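Local coordinates for ureidoglycolate hydrolase (Arabidopsis thaliana, PDB 4PXE), which hydrolyses (S)-ureidoglycolate to glyoxylate, ammonium and carbon dioxide in plant purine breakdown, as a manganese-dependent homodimeric enzyme of the peptidase M20 family, at residues A[305-310]-A[374-379]; A[160-165]-A[189-194]; A[363-368]-A[417-422]; A[36-41]-A[93-98]; A[56-61]-A[110-115]. All blocks are in the same frame, centred on the assembly; numbering follows the deposited sequence.

Interaction 1: A[305-310]-A[374-379]; sequences DTRDID and SRAYHD. With GLV (glyoxylic acid), chain E.
R307 and Y377 share an acceptor, oxygen O2 of the bound glyoxylate: R307 NH1 donates to it at 2.8 Å and the backbone N of Y377 at 3.0 Å. The other carboxylate oxygen, O3, takes R307 NH2 at 2.7 Å in a nearly straight bond (165°), and the two terminal nitrogens of the guanidinium thus hold one oxygen each. CG of Y377 stands between its backbone N and carbonyl carbon (chi1 55°), and the ring beyond it covers the ligand, with O2 3.4 Å above the ring plane and over its centre. R307 and Y377 cross at about a right angle, their flat groups turned 31° from each other, and CD1 of the tyrosine comes 3.3 Å from R307 NH1.

Behind the arginine sits D305, which takes hold of the guanidinium side-on. Its OD1 offers the syn lone pair to R307 NE, and its OD2 accepts from R307 NH2, which fixes the rotation of the group. A water links D305 OD2 to the Y377 hydroxyl and ties this second shell to the aromatic wall. N294 of the second subunit adds a further hydrogen bond to glyoxylate, so the pocket is finished by the dimer partner. R307 and Y377 both bind substrate, and a cationic group set between the carboxylates of D305 and the ligand is consistent with recognition of the acid end of ureidoglycolate.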
# COMPACT_ATOMS: atom_id res chain seq x y z
N ASP A 305 -9.23 2.48 14.16
CA ASP A 305 -9.07 3.28 15.37
C ASP A 305 -10.49 3.60 15.84
O ASP A 305 -11.32 4.01 15.05
CB ASP A 305 -8.31 4.57 15.00
CG ASP A 305 -8.17 5.53 16.16
OD1 ASP A 305 -9.17 6.16 16.55
OD2 ASP A 305 -7.04 5.68 16.64
N THR A 306 -10.78 3.40 17.12
CA THR A 306 -12.09 3.81 17.63
C THR A 306 -11.98 4.27 19.08
O THR A 306 -11.21 3.72 19.86
CB THR A 306 -13.18 2.72 17.43
OG1 THR A 306 -14.48 3.26 17.72
CG2 THR A 306 -12.93 1.48 18.28
N ARG A 307 -12.72 5.33 19.40
CA ARG A 307 -12.61 5.96 20.72
C ARG A 307 -13.93 6.55 21.17
O ARG A 307 -14.82 6.82 20.36
CB ARG A 307 -11.56 7.10 20.73
CG ARG A 307 -10.38 6.88 19.79
CD ARG A 307 -9.42 8.04 19.80
NE ARG A 307 -8.47 7.89 18.70
CZ ARG A 307 -7.36 8.61 18.57
NH1 ARG A 307 -7.06 9.55 19.47
NH2 ARG A 307 -6.55 8.41 17.54
N ASP A 308 -14.04 6.78 22.48
CA ASP A 308 -15.16 7.52 23.06
C ASP A 308 -14.71 7.98 24.44
O ASP A 308 -13.87 7.35 25.06
CB ASP A 308 -16.40 6.62 23.18
CG ASP A 308 -17.72 7.40 23.31
OD1 ASP A 308 -17.75 8.46 24.00
OD2 ASP A 308 -18.73 6.95 22.74
N ILE A 309 -15.28 9.08 24.93
CA ILE A 309 -15.03 9.49 26.30
C ILE A 309 -15.68 8.47 27.25
O ILE A 309 -15.18 8.22 28.34
CB ILE A 309 -15.52 10.93 26.58
CG1 ILE A 309 -15.12 11.38 27.99
CG2 ILE A 309 -17.02 11.05 26.37
CD1 ILE A 309 -13.62 11.28 28.29
N ASP A 310 -16.77 7.86 26.78
CA ASP A 310 -17.47 6.81 27.52
C ASP A 310 -16.95 5.42 27.13
O ASP A 310 -17.13 4.98 25.99
CB ASP A 310 -18.97 6.89 27.28
CG ASP A 310 -19.76 6.00 28.21
OD1 ASP A 310 -19.91 4.81 27.91
OD2 ASP A 310 -20.20 6.50 29.27
N SER A 374 -9.67 15.86 26.49
CA SER A 374 -8.88 15.53 25.31
C SER A 374 -9.55 14.39 24.55
O SER A 374 -9.90 13.37 25.13
CB SER A 374 -7.46 15.14 25.70
OG SER A 374 -6.69 14.85 24.54
N ARG A 375 -9.71 14.59 23.24
CA ARG A 375 -10.23 13.54 22.36
C ARG A 375 -9.08 12.65 21.87
O ARG A 375 -9.20 11.42 21.81
CB ARG A 375 -10.98 14.16 21.19
CG ARG A 375 -12.17 15.03 21.61
CD ARG A 375 -13.03 15.40 20.42
NE ARG A 375 -14.10 16.32 20.79
CZ ARG A 375 -15.23 15.97 21.40
NH1 ARG A 375 -15.44 14.70 21.73
NH2 ARG A 375 -16.15 16.88 21.68
N ALA A 376 -7.98 13.29 21.51
CA ALA A 376 -6.74 12.58 21.23
C ALA A 376 -6.26 11.87 22.48
O ALA A 376 -6.59 12.27 23.60
CB ALA A 376 -5.68 13.57 20.75
N TYR A 377 -5.46 10.82 22.31
CA TYR A 377 -4.73 10.28 23.45
C TYR A 377 -3.33 10.90 23.48
O TYR A 377 -2.92 11.58 22.53
CB TYR A 377 -4.70 8.74 23.46
CG TYR A 377 -4.15 8.11 22.19
CD1 TYR A 377 -5.01 7.59 21.21
CD2 TYR A 377 -2.78 8.05 21.96
CE1 TYR A 377 -4.49 7.03 20.03
CE2 TYR A 377 -2.26 7.50 20.80
CZ TYR A 377 -3.12 6.99 19.85
OH TYR A 377 -2.59 6.45 18.69
N HIS A 378 -2.63 10.69 24.59
CA HIS A 378 -1.34 11.31 24.83
C HIS A 378 -0.56 10.44 25.80
O HIS A 378 -1.15 9.59 26.46
CB HIS A 378 -1.52 12.67 25.51
CG HIS A 378 -2.36 13.64 24.74
ND1 HIS A 378 -1.87 14.40 23.70
CD2 HIS A 378 -3.66 14.00 24.88
CE1 HIS A 378 -2.83 15.17 23.23
NE2 HIS A 378 -3.92 14.95 23.94
N ASP A 379 0.73 10.68 25.92
CA ASP A 379 1.52 10.04 26.97
C ASP A 379 0.95 10.27 28.37
O ASP A 379 1.09 9.42 29.25
CB ASP A 379 2.97 10.51 26.89
CG ASP A 379 3.65 10.00 25.63
OD1 ASP A 379 3.74 8.77 25.49
OD2 ASP A 379 4.07 10.82 24.77
C1 GLV E . -2.21 10.24 18.84
O1 GLV E . -1.90 10.86 20.04
C2 GLV E . -3.67 10.10 18.59
O2 GLV E . -4.49 10.55 19.45
O3 GLV E . -4.07 9.55 17.52
O HOH W 1 -4.32 5.17 17.01

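Interaction 2: A[160-165]-A[189-194]; sequences EALKTT and DDLSSV
K163 reaches over from the last turn of helix 156-164 and gives its NZ to the backbone O of D189, 2.8 Å away. The ammonium stands almost on the line of the carbonyl bond, at a C=O...N angle of 173°. To get there the lysine chain bends twice, at chi2 (-85°) and chi3 (-72°), and the bent part lies against L191: K163 CG is 3.8 Å from L191 CD1, and K163 CD sits beside L191 CG. The same methyl, L191 CD1, also meets L162 CB at 3.9 Å, where the two leucines cross at about a right angle. One leucine of the loop is therefore touched by two successive residues of the helix.

The loop is shaped by its own aspartates. D189 OD1 accepts from the backbone N of L191 at 2.9 Å, D190 OD1 from that of S192 at 3.2 Å, and these form two overlapping Asx turns. D189 OD2 takes the S193 hydroxyl at 2.7 Å. The D189 carboxylate is engaged within the loop, and it is the peptide oxygen that receives K163 NZ, which has a second, weak bond to the O of D186. On the helix side, E160 O is gripped by K163 N and T164 OG1 from opposite faces of its plane.

Further out, L162 packs on L147 and L151 of helix 147-152 and on F174 of helix 174-180. K163 rests on I175 of that last helix, while V194 carries the loop onto L151 and L152, just ahead of strand 201-209.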
# COMPACT_ATOMS: atom_id res chain seq x y z
N GLU A 160 7.23 -7.86 27.34
CA GLU A 160 7.36 -9.22 26.83
C GLU A 160 7.21 -9.27 25.31
O GLU A 160 8.03 -9.87 24.61
CB GLU A 160 6.34 -10.15 27.49
CG GLU A 160 6.92 -11.03 28.59
CD GLU A 160 7.92 -12.04 28.07
OE1 GLU A 160 7.53 -12.90 27.24
OE2 GLU A 160 9.11 -11.98 28.48
N ALA A 161 6.15 -8.64 24.81
CA ALA A 161 5.89 -8.60 23.38
C ALA A 161 7.05 -7.97 22.60
O ALA A 161 7.47 -8.49 21.57
CB ALA A 161 4.58 -7.86 23.10
N LEU A 162 7.56 -6.85 23.10
CA LEU A 162 8.65 -6.16 22.42
C LEU A 162 9.88 -7.03 22.19
O LEU A 162 10.58 -6.88 21.19
CB LEU A 162 9.03 -4.89 23.19
CG LEU A 162 7.97 -3.78 23.13
CD1 LEU A 162 8.40 -2.63 24.01
CD2 LEU A 162 7.78 -3.30 21.70
N LYS A 163 10.14 -7.94 23.12
CA LYS A 163 11.35 -8.75 23.07
C LYS A 163 11.12 -10.09 22.38
O LYS A 163 12.07 -10.78 22.03
CB LYS A 163 11.88 -8.98 24.48
CG LYS A 163 12.23 -7.70 25.22
CD LYS A 163 13.63 -7.22 24.90
CE LYS A 163 14.68 -8.10 25.54
NZ LYS A 163 16.03 -7.45 25.60
N THR A 164 9.85 -10.45 22.17
CA THR A 164 9.55 -11.78 21.63
C THR A 164 8.85 -11.81 20.26
O THR A 164 9.16 -12.67 19.43
CB THR A 164 8.75 -12.65 22.64
OG1 THR A 164 7.47 -12.07 22.88
CG2 THR A 164 9.51 -12.77 23.96
N THR A 165 7.92 -10.89 20.01
CA THR A 165 7.11 -10.99 18.80
C THR A 165 7.00 -9.72 17.95
O THR A 165 6.66 -9.80 16.78
CB THR A 165 5.66 -11.44 19.11
OG1 THR A 165 5.03 -10.47 19.96
CG2 THR A 165 5.64 -12.80 19.79
N ASP A 189 18.16 -7.93 30.11
CA ASP A 189 17.10 -6.96 30.40
C ASP A 189 15.82 -7.30 29.65
O ASP A 189 15.79 -7.30 28.42
CB ASP A 189 17.56 -5.55 30.04
CG ASP A 189 16.62 -4.47 30.56
OD1 ASP A 189 15.72 -4.78 31.37
OD2 ASP A 189 16.79 -3.30 30.17
N ASP A 190 14.77 -7.60 30.40
CA ASP A 190 13.46 -7.85 29.82
C ASP A 190 12.68 -6.55 29.67
O ASP A 190 11.46 -6.58 29.50
CB ASP A 190 12.68 -8.84 30.69
CG ASP A 190 12.46 -8.32 32.10
OD1 ASP A 190 13.18 -7.37 32.50
OD2 ASP A 190 11.59 -8.85 32.81
N LEU A 191 13.40 -5.43 29.77
CA LEU A 191 12.86 -4.06 29.66
C LEU A 191 12.16 -3.57 30.92
O LEU A 191 11.63 -2.46 30.97
CB LEU A 191 11.96 -3.88 28.43
CG LEU A 191 12.63 -4.22 27.09
CD1 LEU A 191 11.66 -4.02 25.93
CD2 LEU A 191 13.89 -3.39 26.91
N SER A 192 12.18 -4.41 31.96
CA SER A 192 11.63 -4.05 33.26
C SER A 192 12.39 -2.86 33.85
O SER A 192 11.86 -2.15 34.70
CB SER A 192 11.72 -5.25 34.22
OG SER A 192 11.09 -4.96 35.45
N SER A 193 13.62 -2.66 33.39
CA SER A 193 14.46 -1.55 33.82
C SER A 193 13.80 -0.20 33.52
O SER A 193 14.13 0.81 34.15
CB SER A 193 15.82 -1.60 33.12
OG SER A 193 15.67 -1.40 31.72
N VAL A 194 12.89 -0.19 32.56
CA VAL A 194 12.23 1.04 32.12
C VAL A 194 11.13 1.47 33.09
O VAL A 194 10.84 2.66 33.23
CB VAL A 194 11.66 0.86 30.69
CG1 VAL A 194 10.86 2.09 30.25
CG2 VAL A 194 12.79 0.60 29.72

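Interaction 3: A[363-368]-A[417-422]; sequences TELNLS and VKVLSL
Where helix 352-364 runs out, L365 brings its CA to 7.5 Å from the CA of V419 on helix 410-429, the nearest pair of CA atoms between the two segments. L365 buries the most surface here. Its CD1 settles on the backbone of the second helix, 3.6 Å from K418 O, and is flanked by K418 CB at 3.8 Å and V419 CG2 at 3.9 Å. Its CG faces L422 CD2, the two leucines reaching toward each other tip to tip. K418 lends only the root of its side chain, since the extended remainder leads away from the contact.

The first helix ends in a Schellman motif. N366, with a positive phi of 61°, is its C-prime residue; N366 N bonds to T363 O at 3.0 Å, and L367 N to A362 O. Past this turn the chain swings round and presents L367 to the same helix as L365. L367 CD1 lands 3.6 Å from V419 CG2, the branch of the valine that stands anti to its own carbonyl carbon. V419 CG2 is accordingly shared by a leucine from before the turn and another from after it.

On the other flank OE1 of E364 comes 3.9 Å from L422 CD2, with the two side chains about at right angles; the glutamate's charge is met by K426 farther along helix 410-429. A10 of the N-terminal helix 9-12 touches both L365 and L422, and V419 rests on I392 of strand 389-394.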
# COMPACT_ATOMS: atom_id res chain seq x y z
N THR A 363 -4.88 32.08 35.59
CA THR A 363 -5.48 33.28 36.18
C THR A 363 -4.42 34.31 36.59
O THR A 363 -4.56 35.50 36.30
CB THR A 363 -6.36 32.91 37.38
OG1 THR A 363 -7.39 32.01 36.94
CG2 THR A 363 -7.01 34.16 37.97
N GLU A 364 -3.35 33.86 37.25
CA GLU A 364 -2.27 34.77 37.66
C GLU A 364 -1.58 35.43 36.48
O GLU A 364 -1.02 36.52 36.61
CB GLU A 364 -1.24 34.03 38.52
CG GLU A 364 -1.79 33.66 39.88
CD GLU A 364 -0.83 32.82 40.69
OE1 GLU A 364 0.40 32.94 40.49
OE2 GLU A 364 -1.31 32.03 41.54
N LEU A 365 -1.63 34.77 35.32
CA LEU A 365 -0.99 35.29 34.11
C LEU A 365 -1.96 36.09 33.26
O LEU A 365 -1.63 36.48 32.13
CB LEU A 365 -0.40 34.14 33.29
CG LEU A 365 0.83 33.49 33.93
CD1 LEU A 365 1.09 32.11 33.33
CD2 LEU A 365 2.04 34.40 33.73
N ASN A 366 -3.17 36.30 33.78
CA ASN A 366 -4.21 37.04 33.07
C ASN A 366 -4.60 36.37 31.75
O ASN A 366 -4.90 37.04 30.76
CB ASN A 366 -3.79 38.50 32.83
CG ASN A 366 -3.52 39.24 34.12
OD1 ASN A 366 -2.43 39.76 34.33
ND2 ASN A 366 -4.51 39.28 34.99
N LEU A 367 -4.59 35.04 31.75
CA LEU A 367 -4.95 34.25 30.58
C LEU A 367 -6.31 33.63 30.78
O LEU A 367 -6.60 33.09 31.84
CB LEU A 367 -3.91 33.16 30.32
CG LEU A 367 -2.50 33.66 29.98
CD1 LEU A 367 -1.51 32.52 29.96
CD2 LEU A 367 -2.50 34.39 28.64
N SER A 368 -7.16 33.70 29.76
CA SER A 368 -8.48 33.10 29.84
C SER A 368 -8.37 31.58 29.65
O SER A 368 -7.47 31.09 28.95
CB SER A 368 -9.40 33.70 28.79
OG SER A 368 -8.89 33.44 27.49
N VAL A 417 3.62 27.97 27.36
CA VAL A 417 4.90 27.86 28.05
C VAL A 417 4.88 28.60 29.39
O VAL A 417 5.39 28.09 30.40
CB VAL A 417 6.08 28.35 27.17
CG1 VAL A 417 7.36 28.50 27.98
CG2 VAL A 417 6.30 27.40 25.99
N LYS A 418 4.27 29.78 29.43
CA LYS A 418 4.19 30.52 30.68
C LYS A 418 3.36 29.77 31.72
O LYS A 418 3.75 29.70 32.88
CB LYS A 418 3.61 31.91 30.46
CG LYS A 418 4.54 32.86 29.72
CD LYS A 418 3.83 34.17 29.45
CE LYS A 418 4.71 35.12 28.68
NZ LYS A 418 3.94 36.29 28.19
N VAL A 419 2.22 29.23 31.31
CA VAL A 419 1.40 28.45 32.23
C VAL A 419 2.16 27.21 32.71
O VAL A 419 2.13 26.87 33.89
CB VAL A 419 0.05 28.05 31.59
CG1 VAL A 419 -0.72 27.08 32.51
CG2 VAL A 419 -0.77 29.29 31.29
N LEU A 420 2.87 26.56 31.80
CA LEU A 420 3.69 25.41 32.18
C LEU A 420 4.78 25.79 33.19
O LEU A 420 4.94 25.11 34.20
CB LEU A 420 4.31 24.77 30.94
CG LEU A 420 5.18 23.54 31.22
CD1 LEU A 420 4.38 22.44 31.92
CD2 LEU A 420 5.79 23.02 29.92
N SER A 421 5.50 26.87 32.91
CA SER A 421 6.54 27.36 33.82
C SER A 421 5.99 27.62 35.22
O SER A 421 6.57 27.19 36.23
CB SER A 421 7.13 28.66 33.28
OG SER A 421 7.83 28.46 32.07
N LEU A 422 4.88 28.33 35.27
CA LEU A 422 4.33 28.76 36.56
C LEU A 422 3.72 27.58 37.30
O LEU A 422 3.82 27.50 38.53
CB LEU A 422 3.30 29.88 36.34
CG LEU A 422 2.77 30.59 37.58
CD1 LEU A 422 3.92 31.05 38.50
CD2 LEU A 422 1.92 31.75 37.15

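Interaction 4: A[36-41]-A[93-98]; sequences PSVTRV and IDAIPY
A short antiparallel bridge, R40 with A95, joins strand 38-40 to the chain that runs on from the manganese ligand H92. The pair is a hydrogen-bonded one: R40 N gives to A95 O at 3.0 Å and A95 N to R40 O at 2.9 Å. V38 CG1 packs on the A95 methyl at 3.7 Å.

The side chain of R40 reaches the start of segment 93-98 as well. Its CG is anti to the backbone N (chi1 -177°), and a bend at chi3 (59°) brings NE toward I93 O. NH2 of R40 donates to that oxygen at 2.8 Å, in the plane of the carbonyl, with R40 NE adding a weak bond at 3.1 Å; R40 NH1 is taken by F30 O. An alanine here would probably leave the I93 and F30 carbonyls without these donors and open a gap among the surrounding helices.

Beyond the bridge, where the chain turns a corner, T39 OG1 accepts from Y98 N at 3.0 Å and 163°. S37 OG comes to the edge of the Y98 ring, 3.6 Å from CD1, and H289 of the second subunit meets that ring edge-to-face.

D94 OD1 and OD2 accept from the backbone N of E137 and E138, and OD2 also takes S136 OG. I96 packs on the metal ligands E138 and H402. R40 sets its guanidinium against the carbonyl oxygens of I93 and F30, where its probable positive charge would be eased by their partial negative charges, and so ties this metal-site chain to the N-terminal part.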
# COMPACT_ATOMS: atom_id res chain seq x y z
N PRO A 36 5.64 21.37 3.42
CA PRO A 36 5.30 21.62 4.82
C PRO A 36 4.94 20.38 5.65
O PRO A 36 4.69 20.53 6.85
CB PRO A 36 4.08 22.54 4.71
CG PRO A 36 3.42 22.12 3.46
CD PRO A 36 4.54 21.75 2.51
N SER A 37 4.93 19.20 5.05
CA SER A 37 4.58 17.99 5.80
C SER A 37 5.76 17.48 6.61
O SER A 37 6.91 17.76 6.29
CB SER A 37 4.07 16.88 4.89
OG SER A 37 2.79 17.18 4.37
N VAL A 38 5.46 16.73 7.66
CA VAL A 38 6.48 16.07 8.44
C VAL A 38 6.15 14.59 8.50
O VAL A 38 4.99 14.22 8.70
CB VAL A 38 6.55 16.62 9.88
CG1 VAL A 38 7.66 15.94 10.67
CG2 VAL A 38 6.77 18.13 9.85
N THR A 39 7.16 13.74 8.31
CA THR A 39 7.07 12.32 8.64
C THR A 39 8.32 12.00 9.45
O THR A 39 9.43 12.25 8.99
CB THR A 39 7.09 11.42 7.40
OG1 THR A 39 5.95 11.71 6.59
CG2 THR A 39 7.05 9.95 7.80
N ARG A 40 8.15 11.49 10.66
CA ARG A 40 9.32 11.15 11.47
C ARG A 40 9.01 9.97 12.36
O ARG A 40 8.33 10.10 13.38
CB ARG A 40 9.82 12.35 12.28
CG ARG A 40 11.08 12.03 13.06
CD ARG A 40 11.77 13.30 13.55
NE ARG A 40 10.90 14.10 14.41
CZ ARG A 40 10.54 15.36 14.15
NH1 ARG A 40 10.96 15.97 13.04
NH2 ARG A 40 9.76 16.00 15.00
N VAL A 41 9.51 8.81 11.96
CA VAL A 41 9.13 7.56 12.58
C VAL A 41 10.20 7.04 13.55
O VAL A 41 11.40 7.16 13.29
CB VAL A 41 8.84 6.51 11.48
CG1 VAL A 41 8.45 5.18 12.08
CG2 VAL A 41 7.74 7.03 10.56
N ILE A 93 8.19 13.62 20.01
CA ILE A 93 8.55 14.32 18.78
C ILE A 93 8.36 13.46 17.53
O ILE A 93 8.61 13.94 16.42
CB ILE A 93 9.98 14.88 18.80
CG1 ILE A 93 11.01 13.75 18.93
CG2 ILE A 93 10.14 15.92 19.92
CD1 ILE A 93 12.44 14.24 19.09
N ASP A 94 7.92 12.22 17.68
CA ASP A 94 7.60 11.47 16.47
C ASP A 94 6.36 12.06 15.78
O ASP A 94 5.54 12.72 16.43
CB ASP A 94 7.56 9.93 16.66
CG ASP A 94 6.54 9.46 17.70
OD1 ASP A 94 6.19 10.19 18.65
OD2 ASP A 94 6.14 8.28 17.59
N ALA A 95 6.27 11.84 14.47
CA ALA A 95 5.25 12.43 13.61
C ALA A 95 4.76 11.35 12.65
O ALA A 95 5.56 10.71 11.97
CB ALA A 95 5.82 13.58 12.82
N ILE A 96 3.45 11.17 12.58
CA ILE A 96 2.89 10.21 11.62
C ILE A 96 3.09 10.70 10.18
O ILE A 96 3.38 11.87 9.96
CB ILE A 96 1.40 9.87 11.91
CG1 ILE A 96 0.47 11.02 11.51
CG2 ILE A 96 1.21 9.48 13.36
CD1 ILE A 96 -1.00 10.68 11.71
N PRO A 97 2.96 9.80 9.19
CA PRO A 97 3.19 10.26 7.82
C PRO A 97 2.34 11.47 7.40
O PRO A 97 1.12 11.49 7.59
CB PRO A 97 2.82 9.03 6.98
CG PRO A 97 3.20 7.87 7.89
CD PRO A 97 2.82 8.33 9.27
N TYR A 98 3.02 12.47 6.84
CA TYR A 98 2.37 13.66 6.28
C TYR A 98 1.53 14.40 7.31
O TYR A 98 0.35 14.71 7.09
CB TYR A 98 1.54 13.31 5.03
CG TYR A 98 2.40 12.87 3.88
CD1 TYR A 98 2.96 13.80 3.02
CD2 TYR A 98 2.70 11.52 3.68
CE1 TYR A 98 3.76 13.41 1.96
CE2 TYR A 98 3.50 11.12 2.62
CZ TYR A 98 4.03 12.07 1.78
OH TYR A 98 4.83 11.69 0.72

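Interaction 5: A[56-61]-A[110-115]; sequences NLMALA and GAIEAI
I112 carries the apolar part of this contact, pushing its side chain against three residues of helix 45-60 and its end. Its CD1 comes 3.8 Å from M58 CG and 4.0 Å from L57 CB, nestling between two successive residues, and the methionine and isoleucine cross at about a right angle. CG1 of I112 is anti to its carbonyl carbon (chi1 -62°), which sends that arm toward M58. The other branch, CG2, turns to A61 and meets its CB at 4.2 Å. I115, one helical turn on, adds a looser touch from its own CG2 to A61 CB at 4.5 Å. An alanine in place of I112 would probably open a gap facing M58, L57 and A61, and leave the methionine chain freer to move.

No hydrogen bond joins the two segments. L57 O receives A61 N at 3.0 Å, while I112 CG2 lies 4.0 Å from the same oxygen. A polar tie between the helices lies farther on, where A61 O, at the end of its helix, accepts from K119 NZ of helix 105-120.

Backbones come close, with the CA atoms of M58 and I112 6.6 Å apart. M58, I112 and I115 all rest on I131 of strand 129-133: two helices packed together on a sheet, as in the alpha/beta catalytic domain of M20 enzymes.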
# COMPACT_ATOMS: atom_id res chain seq x y z
N ASN A 56 20.71 18.22 22.72
CA ASN A 56 21.57 19.40 22.68
C ASN A 56 20.92 20.59 23.40
O ASN A 56 21.56 21.26 24.22
CB ASN A 56 21.95 19.75 21.24
CG ASN A 56 22.86 20.96 21.15
OD1 ASN A 56 22.45 22.01 20.65
ND2 ASN A 56 24.09 20.82 21.64
N LEU A 57 19.65 20.82 23.11
CA LEU A 57 18.92 21.89 23.81
C LEU A 57 18.81 21.65 25.31
O LEU A 57 18.91 22.58 26.10
CB LEU A 57 17.53 22.08 23.20
CG LEU A 57 17.48 22.61 21.77
CD1 LEU A 57 16.04 22.82 21.35
CD2 LEU A 57 18.26 23.92 21.67
N MET A 58 18.58 20.40 25.71
CA MET A 58 18.51 20.07 27.13
C MET A 58 19.83 20.37 27.83
O MET A 58 19.85 20.93 28.92
CB MET A 58 18.14 18.60 27.34
CG MET A 58 16.70 18.25 27.01
SD MET A 58 16.42 16.51 27.43
CE MET A 58 14.64 16.36 27.15
N ALA A 59 20.93 20.00 27.18
CA ALA A 59 22.25 20.25 27.75
C ALA A 59 22.53 21.74 27.83
O ALA A 59 23.08 22.22 28.82
CB ALA A 59 23.31 19.54 26.92
N LEU A 60 22.13 22.48 26.79
CA LEU A 60 22.32 23.94 26.79
C LEU A 60 21.54 24.60 27.91
O LEU A 60 21.95 25.64 28.42
CB LEU A 60 21.93 24.54 25.44
CG LEU A 60 22.87 24.26 24.27
CD1 LEU A 60 22.22 24.69 22.95
CD2 LEU A 60 24.21 24.95 24.46
N ALA A 61 20.42 24.00 28.29
CA ALA A 61 19.59 24.50 29.38
C ALA A 61 20.11 24.06 30.76
O ALA A 61 19.48 24.31 31.78
CB ALA A 61 18.15 24.03 29.20
N GLY A 110 8.71 23.30 24.13
CA GLY A 110 8.08 24.23 25.05
C GLY A 110 8.45 23.95 26.49
O GLY A 110 8.55 24.87 27.30
N ALA A 111 8.69 22.68 26.83
CA ALA A 111 9.10 22.34 28.19
C ALA A 111 10.52 22.82 28.44
O ALA A 111 10.84 23.33 29.52
CB ALA A 111 9.00 20.84 28.43
N ILE A 112 11.38 22.67 27.44
CA ILE A 112 12.75 23.17 27.55
C ILE A 112 12.72 24.70 27.68
O ILE A 112 13.42 25.27 28.53
CB ILE A 112 13.63 22.71 26.37
CG1 ILE A 112 13.72 21.18 26.35
CG2 ILE A 112 15.03 23.33 26.48
CD1 ILE A 112 14.41 20.61 25.13
N GLU A 113 11.89 25.35 26.88
CA GLU A 113 11.74 26.80 27.00
C GLU A 113 11.21 27.20 28.38
O GLU A 113 11.63 28.21 28.93
CB GLU A 113 10.87 27.38 25.87
CG GLU A 113 10.64 28.90 25.94
CD GLU A 113 11.91 29.74 25.76
OE1 GLU A 113 12.97 29.20 25.35
OE2 GLU A 113 11.85 30.96 26.02
N ALA A 114 10.32 26.39 28.95
CA ALA A 114 9.82 26.66 30.29
C ALA A 114 10.94 26.63 31.34
O ALA A 114 10.96 27.47 32.26
CB ALA A 114 8.74 25.65 30.66
N ILE A 115 11.87 25.70 31.20
CA ILE A 115 13.04 25.65 32.09
C ILE A 115 13.86 26.93 31.94
O ILE A 115 14.25 27.56 32.92
CB ILE A 115 13.93 24.43 31.79
CG1 ILE A 115 13.20 23.14 32.17
CG2 ILE A 115 15.24 24.53 32.54
CD1 ILE A 115 12.84 23.04 33.61

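In the fold
Interactions 1 and 4 are buried, touch the second subunit and border the metal and ligand site. Their chemistry is polar, but interaction 1 works through charge and a bound acid, interaction 4 through backbone and carbonyl bonds. Interaction 5 is also buried yet apolar. Interaction 3, apolar too, is only partly buried. These two meet directly, since V417 and L420 of helix 410-429 pack on helix 105-120 and S421 OG makes a probable weak bond to A114 O. Interactions 4 and 5 are linked by sequence, each strand of the former preceding a helix of the latter. Interaction 2, partly buried and mixed, lies about 40 Å from interaction 3, centre to centre, across the chain's middle.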